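Long-range contacts in odorant binding protein 4 (Chrysopa pallens, PDB 6JPM), which probably binds small odorant molecules as a secreted, mostly helical carrier of the insect pheromone and general odorant binding protein family: residues T22-Q28 with D40-Y46; M14-C18 with C49-M54; S85-C89 with C107-N112; N30-K34 with M115-P119; M1-M7 with P72-Y78. One frame throughout, in Å; residues are numbered along the deposited sequence.

Interaction 1: T22-Q28 with D40-Y46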
# COMPACT_ATOMS: atom_id res chain seq x y z
N THR A 22 -7.63 -13.23 -0.94
CA THR A 22 -8.19 -12.51 -2.10
C THR A 22 -8.01 -13.26 -3.42
O THR A 22 -8.62 -12.84 -4.33
CB THR A 22 -7.55 -11.12 -2.21
OG1 THR A 22 -6.15 -11.23 -2.44
CG2 THR A 22 -7.85 -10.26 -1.01
N LYS A 23 -7.11 -14.24 -3.47
CA LYS A 23 -6.78 -15.03 -4.66
C LYS A 23 -6.17 -14.19 -5.78
O LYS A 23 -6.20 -14.59 -6.95
CB LYS A 23 -8.00 -15.79 -5.19
CG LYS A 23 -8.53 -16.79 -4.19
CD LYS A 23 -7.56 -17.92 -3.99
CE LYS A 23 -7.67 -18.89 -5.15
NZ LYS A 23 -9.08 -18.99 -5.64
N VAL A 24 -5.60 -13.04 -5.44
CA VAL A 24 -4.78 -12.33 -6.41
C VAL A 24 -3.64 -13.26 -6.83
O VAL A 24 -3.17 -14.08 -6.03
CB VAL A 24 -4.28 -11.02 -5.77
CG1 VAL A 24 -3.36 -11.30 -4.58
CG2 VAL A 24 -3.62 -10.12 -6.80
N THR A 25 -3.23 -13.18 -8.10
CA THR A 25 -2.16 -14.06 -8.56
C THR A 25 -0.79 -13.41 -8.34
O THR A 25 -0.67 -12.19 -8.18
CB THR A 25 -2.32 -14.44 -10.05
OG1 THR A 25 -2.09 -13.29 -10.89
CG2 THR A 25 -3.72 -15.03 -10.35
N ASP A 26 0.25 -14.25 -8.37
CA ASP A 26 1.63 -13.76 -8.30
C ASP A 26 1.92 -12.76 -9.41
O ASP A 26 2.57 -11.74 -9.18
CB ASP A 26 2.62 -14.93 -8.41
CG ASP A 26 2.73 -15.74 -7.13
OD1 ASP A 26 2.04 -15.43 -6.13
OD2 ASP A 26 3.53 -16.70 -7.15
N GLU A 27 1.48 -13.06 -10.64
CA GLU A 27 1.74 -12.13 -11.74
C GLU A 27 1.02 -10.81 -11.55
O GLU A 27 1.55 -9.75 -11.90
CB GLU A 27 1.35 -12.75 -13.08
CG GLU A 27 1.68 -11.81 -14.24
CD GLU A 27 1.62 -12.50 -15.60
OE1 GLU A 27 0.84 -13.46 -15.75
OE2 GLU A 27 2.36 -12.06 -16.51
N GLN A 28 -0.21 -10.84 -11.02
CA GLN A 28 -0.92 -9.58 -10.75
C GLN A 28 -0.15 -8.71 -9.77
O GLN A 28 -0.01 -7.51 -9.97
CB GLN A 28 -2.32 -9.86 -10.21
CG GLN A 28 -3.34 -10.22 -11.27
CD GLN A 28 -4.69 -10.50 -10.68
OE1 GLN A 28 -4.81 -11.32 -9.75
NE2 GLN A 28 -5.72 -9.81 -11.18
N ASP A 40 -8.62 -5.70 -11.91
CA ASP A 40 -9.37 -6.88 -11.49
C ASP A 40 -9.65 -6.80 -9.99
O ASP A 40 -8.82 -6.31 -9.22
CB ASP A 40 -8.58 -8.15 -11.81
CG ASP A 40 -9.26 -9.41 -11.31
OD1 ASP A 40 -10.25 -9.87 -11.92
OD2 ASP A 40 -8.81 -9.95 -10.30
N LYS A 41 -10.84 -7.20 -9.60
CA LYS A 41 -11.30 -7.13 -8.19
C LYS A 41 -10.32 -7.81 -7.22
O LYS A 41 -10.20 -7.33 -6.16
CB LYS A 41 -12.74 -7.63 -8.11
CG LYS A 41 -13.24 -8.22 -6.82
CD LYS A 41 -14.74 -8.33 -6.82
CE LYS A 41 -15.30 -9.22 -5.74
NZ LYS A 41 -16.71 -9.61 -6.02
N LYS A 42 -9.67 -8.90 -7.64
CA LYS A 42 -8.71 -9.62 -6.76
C LYS A 42 -7.51 -8.72 -6.44
O LYS A 42 -7.14 -8.67 -5.34
CB LYS A 42 -8.28 -10.97 -7.32
CG LYS A 42 -9.39 -11.95 -7.64
CD LYS A 42 -8.89 -13.27 -8.12
CE LYS A 42 -8.96 -13.44 -9.61
NZ LYS A 42 -8.03 -12.59 -10.37
N MET A 43 -6.97 -8.02 -7.41
CA MET A 43 -5.85 -7.11 -7.19
C MET A 43 -6.32 -5.97 -6.27
O MET A 43 -5.61 -5.65 -5.40
CB MET A 43 -5.38 -6.53 -8.52
CG MET A 43 -4.17 -5.67 -8.45
SD MET A 43 -2.73 -6.55 -8.00
CE MET A 43 -2.48 -5.98 -6.33
N MET A 44 -7.51 -5.44 -6.53
CA MET A 44 -8.11 -4.33 -5.74
C MET A 44 -8.32 -4.77 -4.29
O MET A 44 -7.89 -4.09 -3.43
CB MET A 44 -9.41 -3.82 -6.35
CG MET A 44 -9.20 -3.00 -7.59
SD MET A 44 -10.53 -2.07 -8.28
CE MET A 44 -11.94 -3.11 -7.96
N CYS A 45 -8.89 -5.94 -4.10
CA CYS A 45 -9.16 -6.45 -2.74
C CYS A 45 -7.86 -6.80 -2.03
O CYS A 45 -7.82 -6.60 -0.88
CB CYS A 45 -10.29 -7.47 -2.74
SG CYS A 45 -11.84 -6.68 -3.19
N TYR A 46 -6.84 -7.22 -2.76
CA TYR A 46 -5.52 -7.49 -2.15
C TYR A 46 -4.97 -6.18 -1.57
O TYR A 46 -4.55 -6.20 -0.50
CB TYR A 46 -4.54 -8.15 -3.11
CG TYR A 46 -3.13 -8.24 -2.60
CD1 TYR A 46 -2.76 -9.25 -1.74
CD2 TYR A 46 -2.18 -7.31 -2.94
CE1 TYR A 46 -1.47 -9.35 -1.28
CE2 TYR A 46 -0.88 -7.40 -2.50
CZ TYR A 46 -0.53 -8.42 -1.65
OH TYR A 46 0.71 -8.53 -1.16
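This contact packs the N-terminal turns of two helices together: V24 and Q28, at the turn into helix 26-32, lie against K42, M43 and Y46 of helix 41-53, partly buried near one end of the molecule. The polar side centres on D40 OD2. Q28 NE2 reaches it at 3.2 Å, almost straight (169°), in the plane of its own amide but from above the carboxylate plane; D38 is a second acceptor for the same nitrogen. K42 adds two more bonds, the N-cap bond from its backbone N and a 2.8 Å salt bridge from NZ, so three donors grip one oxygen. Q28 N donates to T25 OG1 and Q28 OE1 takes T25 N in return, a capping box that helps fix the amide's rotation. On the apolar side V24 splits its branches: CG1 lies 3.6 Å from Y46 CD1, while CG2, anti to the backbone N, rests 3.9 Å from M43 SD. T22 CG2 packs on the C45 backbone, and T22 OG1, bonded to C18 O, sits at the edge of the Y46 ring. Y46 continues to helix 4-22, touching R15 and C18, and M43 reaches Y102 of helix 99-111, to whose start C45 is tethered through C98.

Interaction 2: M14-C18 with C49-M54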
# COMPACT_ATOMS: atom_id res chain seq x y z
N MET A 14 2.51 -9.97 5.58
CA MET A 14 1.22 -9.43 5.16
C MET A 14 0.78 -10.04 3.84
O MET A 14 -0.41 -10.33 3.64
CB MET A 14 1.29 -7.91 5.05
CG MET A 14 1.48 -7.21 6.37
SD MET A 14 1.30 -5.41 6.22
CE MET A 14 1.37 -4.94 7.94
N ARG A 15 1.71 -10.22 2.91
CA ARG A 15 1.34 -10.83 1.64
C ARG A 15 0.85 -12.25 1.84
O ARG A 15 -0.17 -12.65 1.27
CB ARG A 15 2.52 -10.80 0.67
CG ARG A 15 2.15 -11.33 -0.71
CD ARG A 15 3.29 -12.04 -1.29
NE ARG A 15 2.92 -12.86 -2.44
CZ ARG A 15 3.40 -12.64 -3.65
NH1 ARG A 15 4.23 -11.63 -3.83
NH2 ARG A 15 3.07 -13.42 -4.68
N LYS A 16 1.56 -13.03 2.67
CA LYS A 16 1.18 -14.41 2.96
C LYS A 16 -0.23 -14.50 3.52
O LYS A 16 -0.94 -15.48 3.27
CB LYS A 16 2.16 -15.03 3.95
CG LYS A 16 3.50 -15.41 3.39
CD LYS A 16 4.34 -16.02 4.51
CE LYS A 16 5.70 -16.49 4.03
NZ LYS A 16 6.57 -16.81 5.21
N MET A 17 -0.66 -13.50 4.28
CA MET A 17 -2.03 -13.52 4.76
C MET A 17 -3.02 -13.03 3.70
O MET A 17 -4.07 -13.65 3.50
CB MET A 17 -2.14 -12.67 6.02
CG MET A 17 -3.58 -12.38 6.38
SD MET A 17 -3.68 -11.01 7.51
CE MET A 17 -2.94 -9.72 6.52
N CYS A 18 -2.70 -11.94 3.00
CA CYS A 18 -3.69 -11.30 2.13
C CYS A 18 -3.84 -11.96 0.77
O CYS A 18 -4.91 -11.86 0.16
CB CYS A 18 -3.33 -9.83 1.92
SG CYS A 18 -3.75 -8.85 3.38
N CYS A 49 -6.86 -5.25 1.52
CA CYS A 49 -6.42 -6.16 2.59
C CYS A 49 -5.07 -5.67 3.13
O CYS A 49 -4.96 -5.58 4.26
CB CYS A 49 -6.29 -7.59 2.11
SG CYS A 49 -5.78 -8.76 3.38
N ILE A 50 -4.12 -5.36 2.27
CA ILE A 50 -2.79 -4.94 2.72
C ILE A 50 -2.90 -3.65 3.52
O ILE A 50 -2.38 -3.54 4.63
CB ILE A 50 -1.85 -4.78 1.51
CG1 ILE A 50 -1.42 -6.14 0.93
CG2 ILE A 50 -0.65 -3.91 1.90
CD1 ILE A 50 -0.67 -7.07 1.92
N LEU A 51 -3.57 -2.64 2.96
CA LEU A 51 -3.63 -1.34 3.61
C LEU A 51 -4.54 -1.35 4.83
O LEU A 51 -4.31 -0.58 5.77
CB LEU A 51 -4.07 -0.27 2.60
CG LEU A 51 -2.99 0.06 1.56
CD1 LEU A 51 -3.62 0.67 0.33
CD2 LEU A 51 -1.93 1.01 2.18
N GLU A 52 -5.57 -2.20 4.86
CA GLU A 52 -6.29 -2.39 6.11
C GLU A 52 -5.39 -3.02 7.17
O GLU A 52 -5.38 -2.59 8.33
CB GLU A 52 -7.53 -3.27 5.90
CG GLU A 52 -8.76 -2.52 5.38
CD GLU A 52 -9.99 -3.41 5.32
OE1 GLU A 52 -9.85 -4.62 5.61
OE2 GLU A 52 -11.09 -2.93 4.97
N THR A 53 -4.61 -4.03 6.78
CA THR A 53 -3.70 -4.67 7.73
C THR A 53 -2.65 -3.71 8.25
O THR A 53 -2.27 -3.79 9.42
CB THR A 53 -3.05 -5.88 7.06
OG1 THR A 53 -4.08 -6.79 6.69
CG2 THR A 53 -2.07 -6.58 8.00
N MET A 54 -2.18 -2.78 7.41
CA MET A 54 -1.28 -1.74 7.87
C MET A 54 -1.99 -0.66 8.68
O MET A 54 -1.31 0.23 9.21
CB MET A 54 -0.57 -1.08 6.69
CG MET A 54 0.36 -2.02 5.92
SD MET A 54 0.87 -1.27 4.35
CE MET A 54 2.09 -0.08 4.92
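C18 and C49 are joined by a disulfide, SG to SG 2.0 Å with a torsion of -75° about the S-S bond, and this is the heart of the tight part of the contact between helix 4-22 and helix 41-53. C49 SG stands anti to its backbone N (chi1 -179°), which carries the sulfur straight across to the other helix. Beside the bridge, I50 CD1 fits between M14 and C18, 3.8 Å from CB of M14 and equally far from CB of C18. The extended M14 chain slides past T53 in the opposite direction and completes this packing, bringing SD to 3.5 Å from M54 CG. The looser, partly exposed side is where M17 and T53 meet tip to tip, CE near OG1. T53 OG1 also donates to C49 O at 2.9 Å, reaching that carbonyl from the face opposite the one used by T53 N. Replacing T53 with an alanine would probably open a gap beside the M17 methyl and cost C49 O one of its two donors. The short helical segments cross at 125°, their axes 9.9 Å apart, and the bridge between them is one of the three interlocking disulfides characteristic of classic insect odorant binding proteins.

Interaction 3: S85-C89 with C107-N112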
# COMPACT_ATOMS: atom_id res chain seq x y z
N SER A 85 4.65 11.55 -0.96
CA SER A 85 3.66 10.74 -1.65
C SER A 85 2.29 10.82 -0.96
O SER A 85 1.26 10.91 -1.65
CB SER A 85 4.15 9.29 -1.74
OG SER A 85 5.25 9.22 -2.62
N ILE A 86 2.25 10.79 0.37
CA ILE A 86 0.97 10.90 1.08
C ILE A 86 0.34 12.26 0.83
O ILE A 86 -0.86 12.36 0.57
CB ILE A 86 1.14 10.62 2.58
CG1 ILE A 86 0.85 9.15 2.90
CG2 ILE A 86 0.19 11.49 3.40
CD1 ILE A 86 2.04 8.28 2.81
N GLU A 87 1.14 13.33 0.90
CA GLU A 87 0.63 14.66 0.59
C GLU A 87 0.02 14.70 -0.80
O GLU A 87 -1.07 15.25 -1.00
CB GLU A 87 1.74 15.71 0.71
CG GLU A 87 2.17 16.03 2.14
CD GLU A 87 3.33 17.03 2.20
OE1 GLU A 87 3.88 17.38 1.13
OE2 GLU A 87 3.68 17.46 3.32
N GLU A 88 0.69 14.09 -1.77
CA GLU A 88 0.18 14.11 -3.13
C GLU A 88 -1.04 13.21 -3.30
O GLU A 88 -1.91 13.50 -4.12
CB GLU A 88 1.29 13.70 -4.10
CG GLU A 88 0.81 13.34 -5.49
CD GLU A 88 1.95 13.08 -6.44
OE1 GLU A 88 1.69 12.64 -7.57
OE2 GLU A 88 3.11 13.32 -6.05
N CYS A 89 -1.13 12.14 -2.51
CA CYS A 89 -2.13 11.10 -2.73
C CYS A 89 -3.24 11.06 -1.69
O CYS A 89 -4.03 10.12 -1.69
CB CYS A 89 -1.44 9.74 -2.82
SG CYS A 89 -0.33 9.60 -4.26
N CYS A 107 -1.72 5.59 -6.87
CA CYS A 107 -1.20 6.95 -6.75
C CYS A 107 0.16 6.93 -6.06
O CYS A 107 1.10 7.60 -6.50
CB CYS A 107 -2.19 7.82 -5.97
SG CYS A 107 -1.66 9.57 -5.82
N LEU A 108 0.27 6.18 -4.96
CA LEU A 108 1.53 6.14 -4.22
C LEU A 108 2.66 5.66 -5.11
O LEU A 108 3.76 6.24 -5.09
CB LEU A 108 1.41 5.22 -3.01
CG LEU A 108 0.62 5.74 -1.82
CD1 LEU A 108 0.67 4.70 -0.73
CD2 LEU A 108 1.17 7.08 -1.35
N TYR A 109 2.41 4.61 -5.89
CA TYR A 109 3.43 4.09 -6.80
C TYR A 109 3.85 5.15 -7.81
O TYR A 109 5.04 5.43 -7.98
CB TYR A 109 2.93 2.83 -7.51
CG TYR A 109 3.97 2.26 -8.45
CD1 TYR A 109 4.12 2.77 -9.73
CD2 TYR A 109 4.84 1.25 -8.03
CE1 TYR A 109 5.09 2.30 -10.59
CE2 TYR A 109 5.83 0.76 -8.90
CZ TYR A 109 5.94 1.29 -10.18
OH TYR A 109 6.89 0.84 -11.07
N LEU A 110 2.87 5.76 -8.49
CA LEU A 110 3.18 6.74 -9.53
C LEU A 110 3.85 7.99 -8.99
O LEU A 110 4.55 8.67 -9.74
CB LEU A 110 1.91 7.11 -10.29
CG LEU A 110 1.34 5.96 -11.11
CD1 LEU A 110 0.04 6.40 -11.79
CD2 LEU A 110 2.38 5.50 -12.12
N SER A 111 3.64 8.32 -7.73
CA SER A 111 4.28 9.53 -7.18
C SER A 111 5.79 9.32 -7.02
O SER A 111 6.50 10.28 -7.06
CB SER A 111 3.66 9.96 -5.92
OG SER A 111 4.25 9.31 -4.83
N ASN A 112 6.23 8.07 -6.89
CA ASN A 112 7.65 7.75 -6.64
C ASN A 112 7.87 6.25 -6.84
O ASN A 112 7.96 5.57 -5.89
CB ASN A 112 8.08 8.17 -5.23
CG ASN A 112 9.57 8.39 -5.12
OD1 ASN A 112 10.32 8.00 -5.99
ND2 ASN A 112 10.01 8.99 -4.04
O HOH W 1 0.58 10.07 -8.32
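S111 reaches from the last turn of helix 99-111 to the last turns of helix 76-89. Its CB lies against the carboxylate of E88, 3.4 Å from OE2. From there OG is set between the backbone N and the carbonyl carbon (chi1 87°), which turns the hydroxyl back over its own helix, where it donates to L108 O at 3.1 Å, tilted from the carbonyl plane. The same oxygen stands very close to S85 OG, and S85 OG in turn has S81 O as a further partner, so the two hydroxyls belong to one small polar cluster between the helices. One turn away the covalent link takes over: C89 SG and C107 SG are joined at 2.1 Å with a torsion of -84° about the S-S bond. It is one of the three disulfides of the classic odorant binding protein fold, and it pins the end of helix 76-89 to helix 99-111 where the segments cross at 124°. L108 fills the inner side, with CD2 3.7 Å from S85 CB and 4.0 Å from C89 CB. I86 CD1 only grazes that methyl and turns instead to M64 and V67 of helix 64-70. At the outer edge a water donates to both E88 OE1 and C107 O, the latter at 3.1 Å, tying the glutamate to the backbone of the facing helix.

Interaction 4: N30-K34 with M115-P119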
# COMPACT_ATOMS: atom_id res chain seq x y z
N ASN A 30 3.13 -8.92 -9.15
CA ASN A 30 4.37 -8.53 -9.81
C ASN A 30 4.14 -7.40 -10.82
O ASN A 30 4.92 -6.45 -10.89
CB ASN A 30 5.02 -9.75 -10.50
CG ASN A 30 5.53 -10.80 -9.48
OD1 ASN A 30 5.73 -10.50 -8.30
ND2 ASN A 30 5.75 -12.05 -9.95
N ASN A 31 3.07 -7.51 -11.62
CA ASN A 31 2.69 -6.40 -12.50
C ASN A 31 2.51 -5.11 -11.72
O ASN A 31 3.02 -4.06 -12.13
CB ASN A 31 1.41 -6.75 -13.25
CG ASN A 31 1.65 -7.70 -14.39
OD1 ASN A 31 2.77 -7.85 -14.87
ND2 ASN A 31 0.60 -8.38 -14.83
N PHE A 32 1.82 -5.16 -10.59
CA PHE A 32 1.54 -3.94 -9.84
C PHE A 32 2.83 -3.23 -9.44
O PHE A 32 2.95 -2.01 -9.59
CB PHE A 32 0.68 -4.24 -8.61
CG PHE A 32 -0.05 -3.01 -8.06
CD1 PHE A 32 0.64 -2.06 -7.32
CD2 PHE A 32 -1.40 -2.80 -8.33
CE1 PHE A 32 -0.01 -0.91 -6.84
CE2 PHE A 32 -2.05 -1.66 -7.85
CZ PHE A 32 -1.35 -0.72 -7.11
N HIS A 33 3.82 -3.98 -8.97
CA HIS A 33 5.09 -3.39 -8.55
C HIS A 33 5.94 -2.90 -9.71
O HIS A 33 7.00 -2.33 -9.46
CB HIS A 33 5.91 -4.39 -7.73
CG HIS A 33 5.39 -4.59 -6.35
ND1 HIS A 33 4.35 -5.45 -6.06
CD2 HIS A 33 5.75 -4.03 -5.17
CE1 HIS A 33 4.10 -5.42 -4.76
NE2 HIS A 33 4.94 -4.57 -4.20
N LYS A 34 5.51 -3.12 -10.95
CA LYS A 34 6.13 -2.52 -12.12
C LYS A 34 5.21 -1.51 -12.80
O LYS A 34 5.39 -1.20 -13.97
CB LYS A 34 6.52 -3.60 -13.12
CG LYS A 34 7.63 -4.53 -12.64
CD LYS A 34 8.04 -5.48 -13.73
CE LYS A 34 9.42 -6.07 -13.47
NZ LYS A 34 9.61 -6.42 -12.04
N MET A 115 10.64 4.47 -4.67
CA MET A 115 10.51 4.40 -3.20
C MET A 115 9.23 3.70 -2.75
O MET A 115 8.92 3.71 -1.61
CB MET A 115 10.59 5.81 -2.60
CG MET A 115 11.79 6.60 -3.07
SD MET A 115 13.32 5.75 -2.75
CE MET A 115 13.27 5.67 -0.98
N TYR A 116 8.54 3.05 -3.65
CA TYR A 116 7.33 2.33 -3.28
C TYR A 116 7.71 1.04 -2.57
O TYR A 116 8.50 0.25 -3.08
CB TYR A 116 6.52 2.05 -4.54
CG TYR A 116 5.23 1.29 -4.36
CD1 TYR A 116 4.05 1.96 -4.06
CD2 TYR A 116 5.18 -0.08 -4.55
CE1 TYR A 116 2.87 1.28 -3.92
CE2 TYR A 116 3.99 -0.78 -4.41
CZ TYR A 116 2.84 -0.08 -4.10
OH TYR A 116 1.64 -0.73 -3.96
N PHE A 117 7.15 0.82 -1.38
CA PHE A 117 7.52 -0.35 -0.59
C PHE A 117 6.33 -1.19 -0.13
O PHE A 117 6.53 -2.13 0.65
CB PHE A 117 8.35 0.05 0.63
CG PHE A 117 7.66 1.04 1.52
CD1 PHE A 117 6.68 0.63 2.42
CD2 PHE A 117 8.00 2.38 1.47
CE1 PHE A 117 6.04 1.55 3.24
CE2 PHE A 117 7.37 3.31 2.29
CZ PHE A 117 6.39 2.89 3.17
N LEU A 118 5.11 -0.89 -0.57
CA LEU A 118 3.98 -1.73 -0.18
C LEU A 118 4.17 -3.16 -0.68
O LEU A 118 4.72 -3.37 -1.76
CB LEU A 118 2.67 -1.18 -0.74
CG LEU A 118 2.25 0.24 -0.34
CD1 LEU A 118 0.86 0.55 -0.89
CD2 LEU A 118 2.30 0.43 1.17
N PRO A 119 3.73 -4.17 0.09
CA PRO A 119 3.67 -5.53 -0.45
C PRO A 119 2.62 -5.70 -1.56
O PRO A 119 2.58 -6.81 -2.12
CB PRO A 119 3.30 -6.39 0.77
CG PRO A 119 2.77 -5.45 1.79
CD PRO A 119 3.46 -4.14 1.54
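H33 NE2 donates to L118 O across 2.7 Å, a bond of 156° that leaves close to the imidazole plane and meets the carbonyl slightly tilted from its plane. The other ring nitrogen, ND1, is bonded to I29 O in the preceding helical turn, so both nitrogens have partners and the rotation of the ring is fixed. With CG beside its own backbone N (chi1 -75°), the imidazole swings off the end of helix 26-32 to the C-terminal tail. Its CE1 also comes within 3.3 Å of P119 O at the ring edge; that oxygen lies near Y46 OH too, a probable hydrogen bond. Y116 presents its edge to the face of the imidazole in an offset edge-to-face pair, with centroids 5.6 Å apart and planes at 69°; the closest atoms are Y116 CE2 and H33 CD2, 3.8 Å apart. F32 crosses Y116 at about a right angle, its CE1 3.3 Å from the tyrosine OH, and it packs further against M43 of helix 41-53 and A105 of helix 99-111. Y116 continues the aromatic run by meeting Y109 edge-to-face. L118 and P119 lie on helix 41-53, against M47 and I50. The arrangement is a C-terminal tail folded back into the helical bundle, as in those odorant binding proteins whose tail helps to wall the ligand cavity.

Interaction 5: M1-M7 with P72-Y78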
# COMPACT_ATOMS: atom_id res chain seq x y z
N MET A 1 12.36 3.19 15.28
CA MET A 1 12.62 3.10 13.85
C MET A 1 12.81 1.65 13.43
O MET A 1 13.47 0.88 14.11
CB MET A 1 13.85 3.91 13.45
CG MET A 1 13.57 5.06 12.50
SD MET A 1 14.82 5.24 11.21
CE MET A 1 16.34 5.15 12.17
N LEU A 2 12.22 1.28 12.30
CA LEU A 2 12.37 -0.06 11.76
C LEU A 2 13.54 -0.11 10.79
O LEU A 2 13.84 0.86 10.09
CB LEU A 2 11.09 -0.51 11.06
CG LEU A 2 9.92 -1.00 11.92
CD1 LEU A 2 8.66 -1.17 11.08
CD2 LEU A 2 10.28 -2.31 12.61
N THR A 3 14.20 -1.27 10.74
CA THR A 3 15.18 -1.51 9.70
C THR A 3 14.47 -1.93 8.42
O THR A 3 13.31 -2.33 8.43
CB THR A 3 16.17 -2.60 10.12
OG1 THR A 3 15.48 -3.85 10.23
CG2 THR A 3 16.82 -2.25 11.45
N GLU A 4 15.19 -1.82 7.30
CA GLU A 4 14.62 -2.24 6.03
C GLU A 4 14.32 -3.73 6.02
O GLU A 4 13.36 -4.17 5.38
CB GLU A 4 15.56 -1.88 4.87
CG GLU A 4 15.96 -0.41 4.84
CD GLU A 4 16.58 -0.00 3.52
OE1 GLU A 4 16.27 -0.66 2.50
OE2 GLU A 4 17.36 0.97 3.49
N ALA A 5 15.13 -4.52 6.72
CA ALA A 5 14.91 -5.96 6.74
C ALA A 5 13.62 -6.31 7.49
O ALA A 5 12.91 -7.24 7.09
CB ALA A 5 16.10 -6.67 7.38
N GLN A 6 13.33 -5.59 8.57
CA GLN A 6 12.07 -5.82 9.27
C GLN A 6 10.88 -5.39 8.42
O GLN A 6 9.82 -6.03 8.47
CB GLN A 6 12.06 -5.06 10.60
CG GLN A 6 13.04 -5.57 11.63
CD GLN A 6 13.36 -4.53 12.68
OE1 GLN A 6 13.70 -3.39 12.35
NE2 GLN A 6 13.22 -4.90 13.95
N MET A 7 11.05 -4.33 7.63
CA MET A 7 10.00 -3.88 6.72
C MET A 7 9.72 -4.93 5.64
O MET A 7 8.57 -5.26 5.36
CB MET A 7 10.41 -2.56 6.07
CG MET A 7 9.63 -1.37 6.55
SD MET A 7 10.13 0.10 5.62
CE MET A 7 9.66 -0.36 3.96
N PRO A 72 7.24 7.92 11.95
CA PRO A 72 8.50 7.78 12.69
C PRO A 72 9.03 6.35 12.78
O PRO A 72 10.17 6.17 13.21
CB PRO A 72 8.16 8.33 14.09
CG PRO A 72 6.69 8.27 14.18
CD PRO A 72 6.18 8.51 12.79
N THR A 73 8.25 5.34 12.40
CA THR A 73 8.80 3.99 12.35
C THR A 73 9.49 3.67 11.03
O THR A 73 10.10 2.61 10.90
CB THR A 73 7.71 2.95 12.60
OG1 THR A 73 6.67 3.11 11.63
CG2 THR A 73 7.13 3.11 14.00
N LEU A 74 9.41 4.57 10.04
CA LEU A 74 9.99 4.32 8.74
C LEU A 74 11.50 4.53 8.78
O LEU A 74 11.99 5.43 9.47
CB LEU A 74 9.39 5.26 7.69
CG LEU A 74 7.95 5.03 7.23
CD1 LEU A 74 7.56 6.11 6.24
CD2 LEU A 74 7.82 3.65 6.61
N PRO A 75 12.27 3.70 8.06
CA PRO A 75 13.68 4.03 7.83
C PRO A 75 13.78 5.41 7.20
O PRO A 75 12.97 5.78 6.34
CB PRO A 75 14.15 2.93 6.88
CG PRO A 75 13.21 1.79 7.11
CD PRO A 75 11.89 2.42 7.45
N LYS A 76 14.78 6.18 7.64
CA LYS A 76 14.89 7.57 7.20
C LYS A 76 14.97 7.68 5.68
O LYS A 76 14.56 8.69 5.11
CB LYS A 76 16.11 8.23 7.84
CG LYS A 76 17.43 7.53 7.57
CD LYS A 76 18.57 8.54 7.45
CE LYS A 76 18.68 9.43 8.68
NZ LYS A 76 19.11 8.69 9.91
N LYS A 77 15.45 6.65 5.01
CA LYS A 77 15.52 6.77 3.54
C LYS A 77 14.13 6.79 2.92
O LYS A 77 14.02 7.23 1.81
CB LYS A 77 16.42 5.69 2.95
CG LYS A 77 15.96 4.26 3.13
CD LYS A 77 15.58 3.62 1.81
CE LYS A 77 16.68 2.79 1.17
NZ LYS A 77 16.26 1.38 1.03
N TYR A 78 13.10 6.39 3.66
CA TYR A 78 11.73 6.34 3.12
C TYR A 78 10.93 7.50 3.69
O TYR A 78 9.99 7.91 3.04
CB TYR A 78 11.06 5.01 3.49
CG TYR A 78 11.50 3.84 2.65
CD1 TYR A 78 11.24 3.80 1.31
CD2 TYR A 78 12.20 2.79 3.20
CE1 TYR A 78 11.64 2.74 0.53
CE2 TYR A 78 12.61 1.71 2.44
CZ TYR A 78 12.33 1.69 1.09
OH TYR A 78 12.70 0.66 0.30
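M1 and L2 run alongside T73 and P75, joining the N-terminal arm of the odorant binding protein fold to the loop that leads into helix 76-89. L2 N donates to T73 O at 2.9 Å (156°), arriving from above the carbonyl plane. T73 OG1 is satisfied elsewhere, by Q70 O. The start of helix 4-22 is closed by a capping box: Q6 N donates to T3 OG1, and Q6 OE1 accepts from T3 N at 2.7 Å, in its carbonyl plane, and also from T3 OG1, which stands above that plane. On the solvent side E4 and K77 cross at about a right angle and form a salt bridge, although the position of K77 NZ is uncertain. P75 is wedged between the arm and the helix, with CG 3.2 Å from L2 O and CD 3.4 Å from M7 SD. The sulfur makes an oblique Met-aromatic contact with the ring of Y78, 4.9 Å from its centroid. A serine in place of M7 would probably leave both P75 and the Y78 ring without this cover. The M7 chain bends only at its last torsion (chi3 63°), carrying CE to 3.9 Å from Y78 CE2.

In the fold
Interactions 2 and 3 share one build, a disulfide between helices crossing at nearly the same angle, yet lie on opposite sides of the chain's centre. Interaction 1 shares helix 41-53 with interaction 2 and touches it through the D26-R15 salt bridge; it sets a charged helix cap beside apolar packing. Interaction 4, about 8 Å from the centre, is mainly aromatic and joins the others: its tail meets Y46 of interaction 1, I50 and M54 of interaction 2, Y109 of interaction 3 and, through F117, M7 and Y78 of interaction 5. Interaction 5, about 15 Å out, is a surface contact of one backbone bond, a doubtful salt bridge and methionine-proline packing; it shares helices with interactions 2 and 3.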